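Local structure of acetamidase (Bacillus halodurans, 2II1) at residues Asn58-Val66 / Asp174-Asp182; Pro130-Pro139 / His152-Pro163. The protein binds calcium ions and probably hydrolyses carbon-nitrogen bonds in linear amides. All coordinates share one frame; numbering follows the deposited sequence.

Contact 1 (Asn58-Val66 / Asp174-Asp182). With CA (calcium ion), chain E; CA (calcium ion), chain F.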
# COMPACT_ATOMS: atom_id res chain seq x y z
N ASN A 58 13.41 3.29 -21.44
CA ASN A 58 13.69 2.17 -20.56
C ASN A 58 14.99 1.44 -20.94
O ASN A 58 14.99 0.22 -21.20
CB ASN A 58 12.47 1.22 -20.49
CG ASN A 58 11.45 1.66 -19.47
OD1 ASN A 58 11.79 1.99 -18.33
ND2 ASN A 58 10.18 1.67 -19.86
N PRO A 59 16.12 2.19 -20.97
CA PRO A 59 17.41 1.54 -21.11
C PRO A 59 17.87 0.91 -19.80
O PRO A 59 17.71 1.50 -18.72
CB PRO A 59 18.32 2.70 -21.51
CG PRO A 59 17.70 3.89 -20.85
CD PRO A 59 16.24 3.66 -20.94
N ALA A 60 18.43 -0.29 -19.90
CA ALA A 60 19.06 -0.95 -18.78
C ALA A 60 20.55 -1.18 -19.12
O ALA A 60 20.86 -1.61 -20.22
CB ALA A 60 18.37 -2.26 -18.48
N THR A 61 21.45 -0.85 -18.19
CA THR A 61 22.87 -1.17 -18.31
C THR A 61 23.06 -2.66 -18.00
O THR A 61 22.55 -3.15 -17.00
CB THR A 61 23.73 -0.29 -17.37
OG1 THR A 61 23.56 1.10 -17.71
CG2 THR A 61 25.22 -0.68 -17.44
N GLY A 62 23.78 -3.37 -18.87
CA GLY A 62 23.91 -4.82 -18.79
C GLY A 62 23.88 -5.41 -20.19
O GLY A 62 23.91 -4.67 -21.17
N PRO A 63 23.80 -6.76 -20.29
CA PRO A 63 23.68 -7.73 -19.20
C PRO A 63 25.00 -8.17 -18.58
O PRO A 63 26.01 -8.24 -19.26
CB PRO A 63 22.96 -8.91 -19.83
CG PRO A 63 23.02 -8.72 -21.30
CD PRO A 63 23.73 -7.43 -21.60
N LEU A 64 24.97 -8.44 -17.29
CA LEU A 64 26.14 -8.93 -16.56
C LEU A 64 26.00 -10.45 -16.42
O LEU A 64 24.98 -10.92 -15.91
CB LEU A 64 26.19 -8.28 -15.17
CG LEU A 64 27.17 -8.91 -14.18
CD1 LEU A 64 28.62 -8.52 -14.52
CD2 LEU A 64 26.79 -8.56 -12.75
N TYR A 65 27.04 -11.18 -16.84
CA TYR A 65 27.13 -12.63 -16.64
C TYR A 65 27.78 -12.92 -15.28
O TYR A 65 28.98 -12.61 -15.07
CB TYR A 65 27.93 -13.32 -17.78
CG TYR A 65 27.70 -14.82 -17.88
CD1 TYR A 65 28.32 -15.70 -16.99
CD2 TYR A 65 26.84 -15.36 -18.83
CE1 TYR A 65 28.11 -17.08 -17.05
CE2 TYR A 65 26.63 -16.74 -18.91
CZ TYR A 65 27.27 -17.60 -18.01
OH TYR A 65 27.08 -18.97 -18.03
N VAL A 66 27.01 -13.52 -14.38
CA VAL A 66 27.49 -13.94 -13.06
C VAL A 66 27.92 -15.43 -13.16
O VAL A 66 27.07 -16.34 -13.25
CB VAL A 66 26.41 -13.72 -11.97
CG1 VAL A 66 26.94 -14.05 -10.58
CG2 VAL A 66 25.88 -12.30 -12.04
N ASP A 174 21.70 -19.76 -17.47
CA ASP A 174 22.98 -19.80 -16.77
C ASP A 174 23.68 -18.42 -16.90
O ASP A 174 23.62 -17.76 -17.96
CB ASP A 174 23.89 -20.92 -17.28
CG ASP A 174 23.41 -22.35 -16.89
OD1 ASP A 174 22.48 -22.57 -16.07
OD2 ASP A 174 24.00 -23.29 -17.45
N GLY A 175 24.32 -17.99 -15.81
CA GLY A 175 24.89 -16.65 -15.73
C GLY A 175 23.93 -15.56 -15.30
O GLY A 175 24.36 -14.44 -15.05
N ALA A 176 22.63 -15.85 -15.26
CA ALA A 176 21.58 -14.88 -14.81
C ALA A 176 21.26 -13.78 -15.82
O ALA A 176 20.11 -13.64 -16.23
CB ALA A 176 21.93 -14.26 -13.45
N LEU A 177 22.29 -13.01 -16.18
CA LEU A 177 22.22 -11.86 -17.09
C LEU A 177 21.41 -10.72 -16.49
O LEU A 177 20.26 -10.48 -16.87
CB LEU A 177 21.69 -12.22 -18.47
CG LEU A 177 22.46 -13.35 -19.18
CD1 LEU A 177 21.73 -13.67 -20.45
CD2 LEU A 177 23.89 -12.99 -19.46
N LEU A 178 22.06 -10.04 -15.54
CA LEU A 178 21.49 -8.96 -14.74
C LEU A 178 21.67 -7.62 -15.46
O LEU A 178 22.70 -7.36 -16.03
CB LEU A 178 22.19 -8.88 -13.36
CG LEU A 178 21.72 -7.85 -12.33
CD1 LEU A 178 20.24 -7.99 -11.97
CD2 LEU A 178 22.57 -7.91 -11.05
N ALA A 179 20.63 -6.79 -15.44
CA ALA A 179 20.62 -5.49 -16.10
C ALA A 179 19.82 -4.57 -15.18
O ALA A 179 18.92 -5.02 -14.49
CB ALA A 179 19.95 -5.60 -17.50
N LEU A 180 20.17 -3.29 -15.12
CA LEU A 180 19.42 -2.38 -14.27
C LEU A 180 19.46 -0.97 -14.80
O LEU A 180 20.30 -0.63 -15.62
CB LEU A 180 19.87 -2.44 -12.81
CG LEU A 180 21.19 -1.79 -12.39
CD1 LEU A 180 21.11 -0.25 -12.42
CD2 LEU A 180 21.55 -2.31 -11.03
N GLY A 181 18.52 -0.18 -14.33
CA GLY A 181 18.29 1.13 -14.91
C GLY A 181 17.21 1.87 -14.18
O GLY A 181 16.78 1.49 -13.09
N ASP A 182 16.77 2.96 -14.80
CA ASP A 182 15.59 3.67 -14.36
C ASP A 182 15.65 4.08 -12.92
O ASP A 182 14.76 3.73 -12.12
CB ASP A 182 14.35 2.81 -14.61
CG ASP A 182 13.07 3.54 -14.35
OD1 ASP A 182 13.00 4.72 -14.73
OD2 ASP A 182 12.11 2.96 -13.78
CA CA E . 9.77 2.53 -14.28
CA CA F . 11.35 5.85 -14.11
O HOH W 1 17.17 3.98 -17.73
O HOH W 2 7.78 2.74 -15.48
O HOH W 3 9.59 4.97 -14.04
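Leu-64 and Leu-178 meet through their CB atoms, 4.4 Å apart, on the sheet face that also carries Thr-61 and Leu-180. On the other face Pro-63 CB rests on Leu-177 CB, and Ala-60 CB lies 3.8 Å from Ala-179 CB. Strands 28-34 and 201-210 cover the leucine side. These side chains sit on two antiparallel strands, 60-66 and 176-182, whose axes run at 151° to each other. Paired backbone bonds join Thr-61 to Leu-180 and Leu-64 to Leu-178; the register slips by one residue between them, a beta bulge containing Gly-62 and the cis peptide before Pro-63. Farther out, the Tyr-65 ring, its CG trans to the main-chain nitrogen (chi1 -162°), lies over Gly-175, whose CA stands 3.4 Å from the ring centroid and 12° off its normal, a CH-pi contact. Gly-175 O is gripped twice, by Val-66 N at 2.9 Å, in the carbonyl plane on a lone pair, and by Leu-177 N. At the opposite end a water bridges Pro-59 O and Asp-182 N. The Asp-182 carboxylate then spans two calcium ions, OD1 binding one at 2.1 Å and OD2 the other at 2.4 Å; His-184 and Glu-198 also bind the OD1-side ion.

Contact 2 (Pro130-Pro139 / His152-Pro163). With CA (calcium ion), chain E.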
# COMPACT_ATOMS: atom_id res chain seq x y z
N PRO A 130 17.03 7.98 -3.44
CA PRO A 130 17.43 7.27 -4.64
C PRO A 130 16.97 5.83 -4.60
O PRO A 130 17.12 5.18 -3.58
CB PRO A 130 18.96 7.37 -4.64
CG PRO A 130 19.35 7.72 -3.24
CD PRO A 130 18.20 8.44 -2.65
N MSE A 131 16.43 5.37 -5.71
CA MSE A 131 15.96 4.00 -5.84
C MSE A 131 16.21 3.50 -7.27
O MSE A 131 16.44 4.30 -8.18
CB MSE A 131 14.48 3.92 -5.50
CG MSE A 131 13.66 4.99 -6.21
SE MSE A 131 11.77 4.55 -6.52
CE MSE A 131 11.88 2.87 -7.72
N ILE A 132 16.17 2.19 -7.46
CA ILE A 132 16.26 1.58 -8.77
C ILE A 132 14.88 1.08 -9.27
O ILE A 132 14.26 0.21 -8.64
CB ILE A 132 17.20 0.33 -8.74
CG1 ILE A 132 18.56 0.64 -8.18
CG2 ILE A 132 17.39 -0.24 -10.13
CD1 ILE A 132 19.29 -0.61 -7.73
N GLY A 133 14.46 1.55 -10.43
CA GLY A 133 13.14 1.20 -10.96
C GLY A 133 13.10 -0.09 -11.77
O GLY A 133 12.11 -0.83 -11.72
N VAL A 134 14.14 -0.33 -12.54
CA VAL A 134 14.25 -1.48 -13.43
C VAL A 134 15.46 -2.27 -12.99
O VAL A 134 16.59 -1.78 -13.08
CB VAL A 134 14.42 -1.07 -14.92
CG1 VAL A 134 14.88 -2.25 -15.76
CG2 VAL A 134 13.12 -0.50 -15.46
N ILE A 135 15.21 -3.46 -12.46
CA ILE A 135 16.25 -4.41 -12.15
C ILE A 135 15.71 -5.81 -12.48
O ILE A 135 14.64 -6.17 -12.05
CB ILE A 135 16.67 -4.31 -10.66
CG1 ILE A 135 17.95 -5.13 -10.41
CG2 ILE A 135 15.54 -4.72 -9.74
CD1 ILE A 135 18.60 -4.88 -9.08
N GLY A 136 16.46 -6.60 -13.26
CA GLY A 136 15.97 -7.90 -13.67
C GLY A 136 17.02 -8.81 -14.26
O GLY A 136 18.12 -8.37 -14.63
N THR A 137 16.67 -10.10 -14.29
CA THR A 137 17.46 -11.14 -14.97
C THR A 137 16.70 -11.58 -16.24
O THR A 137 15.56 -11.16 -16.47
CB THR A 137 17.71 -12.34 -14.01
OG1 THR A 137 16.46 -12.89 -13.57
CG2 THR A 137 18.54 -11.88 -12.79
N ALA A 138 17.35 -12.39 -17.08
CA ALA A 138 16.75 -12.83 -18.33
C ALA A 138 15.69 -13.91 -18.10
O ALA A 138 15.95 -14.90 -17.39
CB ALA A 138 17.84 -13.38 -19.29
N PRO A 139 14.51 -13.75 -18.74
CA PRO A 139 13.47 -14.79 -18.61
C PRO A 139 13.89 -16.02 -19.40
O PRO A 139 14.67 -15.87 -20.34
CB PRO A 139 12.20 -14.13 -19.19
CG PRO A 139 12.59 -12.73 -19.59
CD PRO A 139 14.08 -12.65 -19.62
N HIS A 152 11.03 -12.32 -13.37
CA HIS A 152 12.45 -11.99 -13.55
C HIS A 152 12.84 -10.62 -13.00
O HIS A 152 14.03 -10.27 -12.96
CB HIS A 152 12.80 -11.98 -15.06
CG HIS A 152 12.10 -10.90 -15.84
ND1 HIS A 152 10.74 -10.87 -16.01
CD2 HIS A 152 12.58 -9.78 -16.45
CE1 HIS A 152 10.39 -9.78 -16.67
NE2 HIS A 152 11.49 -9.10 -16.95
N GLY A 153 11.84 -9.83 -12.60
CA GLY A 153 12.03 -8.43 -12.18
C GLY A 153 11.55 -7.51 -13.29
O GLY A 153 10.38 -7.57 -13.69
N GLY A 154 12.46 -6.69 -13.81
CA GLY A 154 12.12 -5.68 -14.79
C GLY A 154 11.57 -4.41 -14.15
O GLY A 154 12.04 -4.01 -13.08
N ASN A 155 10.53 -3.83 -14.77
CA ASN A 155 9.99 -2.52 -14.40
C ASN A 155 9.09 -2.59 -13.14
O ASN A 155 7.86 -2.49 -13.21
CB ASN A 155 9.25 -1.94 -15.58
CG ASN A 155 9.10 -0.46 -15.51
OD1 ASN A 155 9.69 0.22 -14.64
ND2 ASN A 155 8.30 0.07 -16.40
N LEU A 156 9.75 -2.80 -12.00
CA LEU A 156 9.08 -3.07 -10.71
C LEU A 156 8.63 -1.79 -10.03
O LEU A 156 7.69 -1.81 -9.23
CB LEU A 156 10.03 -3.85 -9.75
CG LEU A 156 10.39 -5.30 -10.09
CD1 LEU A 156 11.39 -5.94 -9.13
CD2 LEU A 156 9.15 -6.20 -10.15
N ASP A 157 9.33 -0.68 -10.32
CA ASP A 157 9.12 0.60 -9.64
C ASP A 157 8.74 0.46 -8.16
O ASP A 157 7.69 0.92 -7.72
CB ASP A 157 8.15 1.48 -10.44
CG ASP A 157 8.73 1.89 -11.79
OD1 ASP A 157 9.97 2.03 -11.88
OD2 ASP A 157 7.96 2.08 -12.74
N THR A 158 9.65 -0.17 -7.42
CA THR A 158 9.48 -0.46 -6.00
C THR A 158 10.46 0.41 -5.23
O THR A 158 11.69 0.29 -5.40
CB THR A 158 9.68 -2.00 -5.75
OG1 THR A 158 8.61 -2.71 -6.39
CG2 THR A 158 9.70 -2.39 -4.28
N LYS A 159 9.92 1.30 -4.40
CA LYS A 159 10.72 2.31 -3.73
C LYS A 159 11.61 1.76 -2.62
O LYS A 159 12.54 2.43 -2.16
CB LYS A 159 9.84 3.49 -3.22
CG LYS A 159 9.11 3.25 -1.89
CD LYS A 159 8.33 4.49 -1.45
CE LYS A 159 7.61 4.21 -0.14
NZ LYS A 159 6.88 5.38 0.43
N ASP A 160 11.34 0.53 -2.20
CA ASP A 160 12.19 -0.13 -1.20
C ASP A 160 13.47 -0.70 -1.81
O ASP A 160 14.38 -1.12 -1.09
CB ASP A 160 11.40 -1.21 -0.46
CG ASP A 160 10.37 -0.62 0.51
OD1 ASP A 160 10.77 0.23 1.32
OD2 ASP A 160 9.18 -0.99 0.46
N ILE A 161 13.56 -0.68 -3.14
CA ILE A 161 14.80 -1.04 -3.84
C ILE A 161 15.73 0.18 -3.85
O ILE A 161 15.76 0.95 -4.81
CB ILE A 161 14.54 -1.61 -5.24
CG1 ILE A 161 13.61 -2.81 -5.16
CG2 ILE A 161 15.86 -2.06 -5.93
CD1 ILE A 161 13.43 -3.54 -6.50
N LYS A 162 16.45 0.31 -2.75
CA LYS A 162 17.16 1.54 -2.38
C LYS A 162 18.41 1.14 -1.64
O LYS A 162 18.60 -0.02 -1.37
CB LYS A 162 16.29 2.45 -1.50
CG LYS A 162 15.96 1.92 -0.15
CD LYS A 162 14.78 2.68 0.43
CE LYS A 162 14.47 2.20 1.84
NZ LYS A 162 15.66 2.10 2.72
N PRO A 163 19.27 2.11 -1.31
CA PRO A 163 20.50 1.71 -0.67
C PRO A 163 20.25 0.98 0.65
O PRO A 163 19.36 1.38 1.44
CB PRO A 163 21.24 3.04 -0.46
CG PRO A 163 20.67 3.94 -1.43
CD PRO A 163 19.20 3.57 -1.49
CA CA E . 9.77 2.53 -14.28
O HOH W 4 11.98 -1.18 -8.69
O HOH W 2 7.78 2.74 -15.48
O HOH W 3 9.59 4.97 -14.04
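Gly-133 O faces the backbone N atoms of both Leu-156 and Asp-157, each 3.1 Å away, but the bond from Asp-157 is the sounder, at 152° and on a lone pair, whereas the one from Leu-156 is bent to 125° and weak. This corner ends a short antiparallel pairing, in which Val-134, Ile-135 and Gly-136 lie opposite Asn-155, Gly-154 and Gly-153, and opens into a calcium site. Asn-155 is the centre of an inverse gamma turn; its CG, anti to the backbone N (chi1 -159°), carries OD1 past Val-134 CG2 to the calcium ion. Asp-157 binds that ion with both carboxylate oxygens, and Asp-182 adds a further ligand. The second shell includes Gly-147 O, which accepts from Asn-155 ND2, and Asn-278, which donates to Asp-157 OD2. Beyond the corner, the type I turn Thr-158 to Ile-161 leads to a nearly linear bond, Ile-132 N to Ile-161 O at 3.0 Å. Ile-161 is wedged in by its branches: CG2 meets Ile-132 CB at 3.9 Å, the two side chains crossing at about a right angle, while CD1 reaches Ile-135 CG2. Selenomethionine Met-131 lays SE 3.7 Å from Lys-159 CA, and its bend at chi3 brings CE to 3.5 Å from Thr-158 O.

How the contacts relate
Both contacts are buried, contact 2 almost at the centre of the chain and contact 1 about 12 Å from it, with their own centres 11 Å apart. They belong to one mixed sheet, in which strand 176-184 lies between 60-67 and 131-136; probable hydrogen bonds from Gly-133 N to Asp-182 O and from Gly-181 N to Val-134 O, both 2.8 Å, join them. Contact 1 is chiefly a bulged pair of strands with apolar side chains, reaching metal at one end. In contact 2, with shorter strand pairing and more turns, the metal sits mid-way. One calcium ion takes ligands from both; the second is bound, of these segments, through Asp-182 alone.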